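Local coordinates for protein argonaute (Marinitoga piezophila, PDB 5I4A) that uses short guide RNAs with a 5'-hydroxyl end to bind complementary target nucleic acid and cleave it, preferring manganese for cutting DNA, at residues 520-525 / 540-545; 565-570 / 584-589. All coordinates share one frame; numbering follows the deposited sequence.

In the fold
Both contacts lie in the PIWI domain, which has an RNase H fold, and their centres are about 11 Å apart. They follow one another along the chain: contact 1 ends at residue 545 and contact 2 begins at 565. Strand 539-546 of contact 1 and strand 582-589 of contact 2 are antiparallel neighbours in one mixed sheet, with strand 568-571 next beyond. The other half of contact 1 is the loop between strand 513-519 and helix 526-532. Leu587 of contact 2 packs on Phe522 and Glu544 of contact 1. The loop follows Asp519, an inferred catalytic residue, and its Arg521 reaches the RNA. The hairpin of contact 2 extends the sheet beyond strand 539-546, away from strand 513-519.

Contact 1 of 2, residues 520-525 / 540-545; sequences GRFIED and YTLVEV. With nucleotides of chain B.
The Phe522 ring has Glu544 CG and OE2 at its edge, with CD1 3.5 Å from Glu544 CG. Ring and carboxylate are nearly coplanar, 17° apart. Val543 O and Leu542 CB approach obliquely near CE1, while Val543 C lies at the edge in the ring plane. The Arg521 guanidinium meets nucleic acid at its edge: NH2 donates a very short but bent hydrogen bond (2.5 Å, 127°) to OP1 of C12 of chain B. NH1 forms a salt bridge to another RNA phosphate.

The Glu544 chain is extended beyond CG (chi2 -180°), which carries its carboxylate alongside Arg521 CA and CB. OE2 accepts from the backbone N of Phe522 at 2.8 Å, from above the carboxylate plane. OE2 also lies 3.3 Å from Arg521 CB. At the start of the loop, Gly520 N donates to Val545 O at 2.7 Å. The backbone angles of Gly520 would jam a CB against the preceding carbonyl.

Arg521 NE is 6.7 Å from Glu544 OE2, so the opposite charges do not pair directly. The arginine reaches away to the phosphates, while the glutamate holds the loop by one bent bond. Glu544 may act as a second-shell residue that positions the RNA-binding Arg521.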
ATOM      1  N   GLY A 520      -3.527  -0.172   8.828  1.00 50.01           N
ATOM      2  CA  GLY A 520      -4.512   0.818   9.198  1.00 50.45           C
ATOM      3  C   GLY A 520      -4.742   0.852  10.694  1.00 51.06           C
ATOM      4  O   GLY A 520      -3.897   0.453  11.499  1.00 55.23           O
ATOM      5  N   ARG A 521      -5.924   1.331  11.066  1.00 56.00           N
ATOM      6  CA  ARG A 521      -6.277   1.515  12.464  1.00 55.01           C
ATOM      7  C   ARG A 521      -7.209   0.405  12.935  1.00 56.23           C
ATOM      8  O   ARG A 521      -8.037  -0.101  12.167  1.00 61.32           O
ATOM      9  CB  ARG A 521      -6.927   2.881  12.683  1.00 52.79           C
ATOM     10  CG  ARG A 521      -8.073   3.211  11.739  1.00 56.26           C
ATOM     11  CD  ARG A 521      -8.400   4.699  11.796  1.00 61.85           C
ATOM     12  NE  ARG A 521      -9.725   5.007  11.262  1.00 67.59           N
ATOM     13  CZ  ARG A 521      -9.961   5.415  10.018  1.00 67.44           C
ATOM     14  NH1 ARG A 521      -8.958   5.566   9.163  1.00 61.49           N
ATOM     15  NH2 ARG A 521     -11.202   5.672   9.628  1.00 65.31           N
ATOM     16  N   PHE A 522      -7.054   0.018  14.202  1.00 53.52           N
ATOM     17  CA  PHE A 522      -7.951  -0.944  14.832  1.00 54.33           C
ATOM     18  C   PHE A 522      -9.337  -0.322  14.954  1.00 55.70           C
ATOM     19  O   PHE A 522      -9.537   0.617  15.733  1.00 58.90           O
ATOM     20  CB  PHE A 522      -7.432  -1.345  16.210  1.00 54.63           C
ATOM     21  CG  PHE A 522      -6.193  -2.206  16.181  1.00 54.17           C
ATOM     22  CD1 PHE A 522      -4.933  -1.634  16.109  1.00 53.44           C
ATOM     23  CD2 PHE A 522      -6.287  -3.586  16.266  1.00 54.48           C
ATOM     24  CE1 PHE A 522      -3.793  -2.418  16.103  1.00 53.03           C
ATOM     25  CE2 PHE A 522      -5.151  -4.381  16.257  1.00 55.29           C
ATOM     26  CZ  PHE A 522      -3.901  -3.794  16.176  1.00 53.34           C
ATOM     27  N   ILE A 523     -10.296  -0.838  14.189  1.00 55.22           N
ATOM     28  CA  ILE A 523     -11.689  -0.418  14.283  1.00 55.86           C
ATOM     29  C   ILE A 523     -12.558  -1.480  14.942  1.00 56.68           C
ATOM     30  O   ILE A 523     -13.743  -1.234  15.206  1.00 57.30           O
ATOM     31  CB  ILE A 523     -12.225  -0.015  12.893  1.00 58.53           C
ATOM     32  CG1 ILE A 523     -11.349   1.102  12.329  1.00 61.39           C
ATOM     33  CG2 ILE A 523     -13.649   0.525  12.941  1.00 60.40           C
ATOM     34  CD1 ILE A 523     -11.241   2.302  13.266  1.00 62.26           C
ATOM     35  N   GLU A 524     -11.986  -2.631  15.279  1.00 57.41           N
ATOM     36  CA  GLU A 524     -12.715  -3.676  15.977  1.00 57.48           C
ATOM     37  C   GLU A 524     -12.824  -3.329  17.461  1.00 58.58           C
ATOM     38  O   GLU A 524     -12.294  -2.319  17.934  1.00 57.73           O
ATOM     39  CB  GLU A 524     -12.032  -5.028  15.771  1.00 57.31           C
ATOM     40  CG  GLU A 524     -12.073  -5.552  14.336  1.00 62.35           C
ATOM     41  CD  GLU A 524     -11.316  -4.668  13.358  1.00 57.95           C
ATOM     42  OE1 GLU A 524     -10.320  -4.037  13.772  1.00 58.46           O
ATOM     43  OE2 GLU A 524     -11.730  -4.583  12.184  1.00 58.33           O
ATOM     44  N   ASP A 525     -13.528  -4.175  18.208  1.00 61.68           N
ATOM     45  CA  ASP A 525     -13.648  -4.007  19.656  1.00 63.87           C
ATOM     46  C   ASP A 525     -12.273  -4.213  20.275  1.00 60.22           C
ATOM     47  O   ASP A 525     -11.825  -5.347  20.454  1.00 58.89           O
ATOM     48  CB  ASP A 525     -14.669  -4.986  20.221  1.00 66.21           C
ATOM     49  CG  ASP A 525     -15.255  -4.525  21.540  1.00 62.32           C
ATOM     50  OD1 ASP A 525     -14.544  -3.838  22.304  1.00 62.02           O
ATOM     51  OD2 ASP A 525     -16.431  -4.847  21.808  1.00 61.50           O
ATOM     52  N   TYR A 540       2.655  -7.829  25.009  1.00 64.32           N
ATOM     53  CA  TYR A 540       2.367  -7.533  23.613  1.00 56.32           C
ATOM     54  C   TYR A 540       2.410  -6.029  23.381  1.00 46.62           C
ATOM     55  O   TYR A 540       2.588  -5.234  24.309  1.00 41.80           O
ATOM     56  CB  TYR A 540       0.999  -8.092  23.206  1.00 51.33           C
ATOM     57  CG  TYR A 540      -0.124  -7.507  24.024  1.00 51.20           C
ATOM     58  CD1 TYR A 540      -0.512  -8.098  25.217  1.00 42.79           C
ATOM     59  CD2 TYR A 540      -0.781  -6.351  23.617  1.00 50.14           C
ATOM     60  CE1 TYR A 540      -1.522  -7.567  25.976  1.00 49.32           C
ATOM     61  CE2 TYR A 540      -1.800  -5.810  24.377  1.00 52.63           C
ATOM     62  CZ  TYR A 540      -2.163  -6.428  25.556  1.00 54.88           C
ATOM     63  OH  TYR A 540      -3.166  -5.919  26.334  1.00 64.89           O
ATOM     64  N   THR A 541       2.235  -5.648  22.118  1.00 44.18           N
ATOM     65  CA  THR A 541       2.074  -4.257  21.723  1.00 43.84           C
ATOM     66  C   THR A 541       1.151  -4.208  20.514  1.00 39.84           C
ATOM     67  O   THR A 541       1.222  -5.074  19.636  1.00 43.74           O
ATOM     68  CB  THR A 541       3.419  -3.594  21.399  1.00 37.55           C
ATOM     69  OG1 THR A 541       3.191  -2.278  20.880  1.00 36.44           O
ATOM     70  CG2 THR A 541       4.200  -4.416  20.375  1.00 51.05           C
ATOM     71  N   LEU A 542       0.280  -3.206  20.483  1.00 39.16           N
ATOM     72  CA  LEU A 542      -0.668  -3.015  19.392  1.00 39.34           C
ATOM     73  C   LEU A 542      -0.222  -1.818  18.568  1.00 42.29           C
ATOM     74  O   LEU A 542      -0.083  -0.711  19.099  1.00 35.50           O
ATOM     75  CB  LEU A 542      -2.086  -2.814  19.924  1.00 46.17           C
ATOM     76  CG  LEU A 542      -2.605  -4.030  20.689  1.00 46.38           C
ATOM     77  CD1 LEU A 542      -4.094  -3.906  20.978  1.00 44.67           C
ATOM     78  CD2 LEU A 542      -2.298  -5.288  19.895  1.00 42.72           C
ATOM     79  N   VAL A 543       0.001  -2.042  17.275  1.00 38.33           N
ATOM     80  CA  VAL A 543       0.629  -1.063  16.400  1.00 43.02           C
ATOM     81  C   VAL A 543      -0.267  -0.830  15.194  1.00 39.50           C
ATOM     82  O   VAL A 543      -0.700  -1.785  14.539  1.00 34.92           O
ATOM     83  CB  VAL A 543       2.028  -1.524  15.951  1.00 46.33           C
ATOM     84  CG1 VAL A 543       2.659  -0.479  15.060  1.00 43.69           C
ATOM     85  CG2 VAL A 543       2.910  -1.818  17.157  1.00 34.48           C
ATOM     86  N   GLU A 544      -0.541   0.439  14.899  1.00 39.41           N
ATOM     87  CA  GLU A 544      -1.276   0.829  13.703  1.00 38.46           C
ATOM     88  C   GLU A 544      -0.285   1.381  12.687  1.00 38.70           C
ATOM     89  O   GLU A 544       0.475   2.306  12.994  1.00 36.15           O
ATOM     90  CB  GLU A 544      -2.348   1.868  14.026  1.00 40.46           C
ATOM     91  CG  GLU A 544      -3.462   1.348  14.912  1.00 46.09           C
ATOM     92  CD  GLU A 544      -4.505   2.406  15.210  1.00 55.20           C
ATOM     93  OE1 GLU A 544      -4.206   3.605  15.027  1.00 47.61           O
ATOM     94  OE2 GLU A 544      -5.626   2.035  15.618  1.00 52.80           O
ATOM     95  N   VAL A 545      -0.295   0.809  11.487  1.00 38.26           N
ATOM     96  CA  VAL A 545       0.613   1.188  10.413  1.00 31.35           C
ATOM     97  C   VAL A 545      -0.205   1.787   9.278  1.00 35.24           C
ATOM     98  O   VAL A 545      -1.161   1.166   8.798  1.00 40.99           O
ATOM     99  CB  VAL A 545       1.438  -0.015   9.924  1.00 34.27           C
ATOM    100  CG1 VAL A 545       2.375   0.402   8.810  1.00 33.95           C
ATOM    101  CG2 VAL A 545       2.217  -0.631  11.077  1.00 36.92           C
TER
ATOM    102  P     C B  12     -14.094   6.873  10.402  1.00 90.95           P
ATOM    103  OP1   C B  12     -12.812   6.799  11.140  1.00 89.16           O
ATOM    104  OP2   C B  12     -14.893   5.640  10.242  1.00 88.07           O
ATOM    105  O5'   C B  12     -15.055   7.956  11.084  1.00 88.07           O
TER

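Contact 2 of 2, residues 565-570 / 584-589; sequences DENTYI and VKILEN
Asn567 sends its side chain across to strand 582-589, with CG anti to the carbonyl carbon (chi1 -79°). Its CB lies 3.8 Å from Ile586 O, and CG is equally near that oxygen. At the tip, ND2 donates to Ile586 O at 2.9 Å. The acceptor lies close to the amide plane and is met on a carbonyl lone pair. ND2 also touches CB of Ile586, whose side chain crosses that of Asn567 at about a right angle. The backbone O of Asn567 accepts from Ile586 N at 2.9 Å, so main chain and side chain of one residue hold both backbone polar groups, N and O, of Ile586. An alanine here would lose the ND2 bond and would probably loosen the hold on the Ile586 carbonyl.

Further along, Tyr569 and Val584 form a hydrogen-bonded pair. Tyr569 N donates almost straight to Val584 O (177°), and Val584 N returns a 2.7 Å bond to Tyr569 O. Thr568 and Lys585 form the non-hydrogen-bonded pair between.

Asp565 fixes the turn before the strand. Its OD1 accepts from Asn567 N, 2.9 Å away, and from Thr568 OG1, the first bond making an Asx turn. Leu587 and Glu588 form a classic beta bulge opposite Leu542. The pairing of strands 568-571 and 582-589 is an antiparallel beta hairpin, within the mixed sheet of the PIWI domain.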
ATOM      1  N   ASP A 565       4.798  12.419  18.146  1.00 41.69           N
ATOM      2  CA  ASP A 565       4.583  12.560  19.579  1.00 41.13           C
ATOM      3  C   ASP A 565       5.065  11.284  20.257  1.00 40.71           C
ATOM      4  O   ASP A 565       5.771  10.468  19.655  1.00 39.52           O
ATOM      5  CB  ASP A 565       3.113  12.874  19.897  1.00 47.73           C
ATOM      6  CG  ASP A 565       2.152  11.803  19.406  1.00 54.02           C
ATOM      7  OD1 ASP A 565       2.397  10.600  19.642  1.00 52.18           O
ATOM      8  OD2 ASP A 565       1.133  12.171  18.786  1.00 66.10           O
ATOM      9  N   GLU A 566       4.649  11.097  21.509  1.00 40.31           N
ATOM     10  CA  GLU A 566       5.202  10.022  22.322  1.00 45.58           C
ATOM     11  C   GLU A 566       4.872   8.647  21.757  1.00 47.39           C
ATOM     12  O   GLU A 566       5.651   7.702  21.930  1.00 45.03           O
ATOM     13  CB  GLU A 566       4.694  10.150  23.759  1.00 56.05           C
ATOM     14  CG  GLU A 566       5.541   9.427  24.795  1.00 61.62           C
ATOM     15  CD  GLU A 566       6.953   9.985  24.912  1.00 59.46           C
ATOM     16  OE1 GLU A 566       7.225  11.079  24.370  1.00 58.13           O
ATOM     17  OE2 GLU A 566       7.795   9.323  25.554  1.00 49.42           O
ATOM     18  N   ASN A 567       3.738   8.512  21.070  1.00 47.87           N
ATOM     19  CA  ASN A 567       3.273   7.214  20.596  1.00 40.83           C
ATOM     20  C   ASN A 567       3.142   7.136  19.080  1.00 37.21           C
ATOM     21  O   ASN A 567       2.639   6.129  18.570  1.00 36.43           O
ATOM     22  CB  ASN A 567       1.932   6.867  21.248  1.00 43.42           C
ATOM     23  CG  ASN A 567       2.088   6.360  22.667  1.00 58.56           C
ATOM     24  OD1 ASN A 567       2.455   7.110  23.572  1.00 68.22           O
ATOM     25  ND2 ASN A 567       1.802   5.079  22.870  1.00 59.39           N
ATOM     26  N   THR A 568       3.576   8.155  18.342  1.00 35.22           N
ATOM     27  CA  THR A 568       3.361   8.206  16.900  1.00 40.20           C
ATOM     28  C   THR A 568       4.660   8.577  16.203  1.00 33.99           C
ATOM     29  O   THR A 568       5.239   9.631  16.484  1.00 31.95           O
ATOM     30  CB  THR A 568       2.257   9.205  16.547  1.00 47.72           C
ATOM     31  OG1 THR A 568       1.216   9.120  17.527  1.00 49.93           O
ATOM     32  CG2 THR A 568       1.666   8.880  15.185  1.00 52.56           C
ATOM     33  N   TYR A 569       5.106   7.716  15.289  1.00 30.28           N
ATOM     34  CA  TYR A 569       6.309   7.944  14.502  1.00 30.76           C
ATOM     35  C   TYR A 569       5.992   7.781  13.022  1.00 37.09           C
ATOM     36  O   TYR A 569       4.971   7.204  12.639  1.00 38.31           O
ATOM     37  CB  TYR A 569       7.439   6.974  14.880  1.00 38.46           C
ATOM     38  CG  TYR A 569       8.042   7.184  16.252  1.00 36.19           C
ATOM     39  CD1 TYR A 569       7.325   6.879  17.399  1.00 40.01           C
ATOM     40  CD2 TYR A 569       9.340   7.659  16.397  1.00 36.09           C
ATOM     41  CE1 TYR A 569       7.874   7.058  18.653  1.00 42.03           C
ATOM     42  CE2 TYR A 569       9.899   7.839  17.651  1.00 39.15           C
ATOM     43  CZ  TYR A 569       9.161   7.536  18.774  1.00 39.39           C
ATOM     44  OH  TYR A 569       9.712   7.712  20.022  1.00 39.85           O
ATOM     45  N   ILE A 570       6.892   8.298  12.190  1.00 33.40           N
ATOM     46  CA  ILE A 570       6.839   8.117  10.744  1.00 31.39           C
ATOM     47  C   ILE A 570       8.227   7.735  10.272  1.00 37.54           C
ATOM     48  O   ILE A 570       9.205   8.418  10.597  1.00 31.36           O
ATOM     49  CB  ILE A 570       6.375   9.388  10.007  1.00 40.04           C
ATOM     50  CG1 ILE A 570       5.063   9.905  10.576  1.00 44.26           C
ATOM     51  CG2 ILE A 570       6.224   9.118   8.516  1.00 44.04           C
ATOM     52  CD1 ILE A 570       4.595  11.161   9.896  1.00 52.84           C
ATOM     53  N   VAL A 584       3.514   4.953  12.063  1.00 36.70           N
ATOM     54  CA  VAL A 584       3.525   3.883  13.053  1.00 35.03           C
ATOM     55  C   VAL A 584       3.009   4.463  14.363  1.00 36.83           C
ATOM     56  O   VAL A 584       3.597   5.412  14.896  1.00 35.20           O
ATOM     57  CB  VAL A 584       4.932   3.289  13.240  1.00 35.02           C
ATOM     58  CG1 VAL A 584       4.877   2.050  14.106  1.00 34.84           C
ATOM     59  CG2 VAL A 584       5.571   2.975  11.895  1.00 35.05           C
ATOM     60  N   LYS A 585       1.919   3.899  14.880  1.00 34.92           N
ATOM     61  CA  LYS A 585       1.289   4.392  16.101  1.00 39.25           C
ATOM     62  C   LYS A 585       1.167   3.254  17.102  1.00 34.76           C
ATOM     63  O   LYS A 585       0.473   2.268  16.838  1.00 40.97           O
ATOM     64  CB  LYS A 585      -0.090   4.988  15.812  1.00 34.95           C
ATOM     65  CG  LYS A 585      -0.830   5.446  17.061  1.00 38.20           C
ATOM     66  CD  LYS A 585      -2.261   5.854  16.762  1.00 45.89           C
ATOM     67  CE  LYS A 585      -2.916   6.428  18.000  1.00 60.09           C
ATOM     68  NZ  LYS A 585      -2.679   5.564  19.195  1.00 64.12           N
ATOM     69  N   ILE A 586       1.817   3.401  18.254  1.00 34.80           N
ATOM     70  CA  ILE A 586       1.729   2.411  19.328  1.00 39.79           C
ATOM     71  C   ILE A 586       0.398   2.630  20.042  1.00 35.06           C
ATOM     72  O   ILE A 586       0.282   3.500  20.905  1.00 45.56           O
ATOM     73  CB  ILE A 586       2.909   2.510  20.297  1.00 37.86           C
ATOM     74  CG1 ILE A 586       4.233   2.575  19.532  1.00 34.79           C
ATOM     75  CG2 ILE A 586       2.909   1.320  21.250  1.00 42.17           C
ATOM     76  CD1 ILE A 586       4.576   1.301  18.790  1.00 44.07           C
ATOM     77  N   LEU A 587      -0.615   1.843  19.682  1.00 44.00           N
ATOM     78  CA  LEU A 587      -1.907   1.945  20.353  1.00 45.90           C
ATOM     79  C   LEU A 587      -1.805   1.505  21.807  1.00 44.62           C
ATOM     80  O   LEU A 587      -2.281   2.198  22.714  1.00 43.96           O
ATOM     81  CB  LEU A 587      -2.952   1.107  19.616  1.00 46.13           C
ATOM     82  CG  LEU A 587      -3.952   1.845  18.729  1.00 47.75           C
ATOM     83  CD1 LEU A 587      -5.102   0.926  18.368  1.00 60.19           C
ATOM     84  CD2 LEU A 587      -4.468   3.093  19.422  1.00 43.25           C
ATOM     85  N   GLU A 588      -1.188   0.353  22.043  1.00 43.36           N
ATOM     86  CA  GLU A 588      -1.040  -0.195  23.380  1.00 39.60           C
ATOM     87  C   GLU A 588       0.355  -0.793  23.489  1.00 51.71           C
ATOM     88  O   GLU A 588       0.979  -1.150  22.485  1.00 55.46           O
ATOM     89  CB  GLU A 588      -2.100  -1.261  23.679  1.00 37.82           C
ATOM     90  CG  GLU A 588      -2.661  -1.216  25.090  1.00 54.56           C
ATOM     91  CD  GLU A 588      -3.623  -0.061  25.293  1.00 55.79           C
ATOM     92  OE1 GLU A 588      -4.679  -0.038  24.626  1.00 57.26           O
ATOM     93  OE2 GLU A 588      -3.317   0.828  26.112  1.00 66.86           O
ATOM     94  N   ASN A 589       0.849  -0.893  24.719  1.00 43.26           N
ATOM     95  CA  ASN A 589       2.149  -1.514  24.938  1.00 37.02           C
ATOM     96  C   ASN A 589       2.269  -1.949  26.386  1.00 42.68           C
ATOM     97  O   ASN A 589       2.168  -1.124  27.295  1.00 42.85           O
ATOM     98  CB  ASN A 589       3.295  -0.567  24.576  1.00 43.26           C
ATOM     99  CG  ASN A 589       4.659  -1.180  24.826  1.00 40.15           C
ATOM    100  OD1 ASN A 589       4.816  -2.399  24.790  1.00 40.98           O
ATOM    101  ND2 ASN A 589       5.648  -0.338  25.106  1.00 35.81           N
TER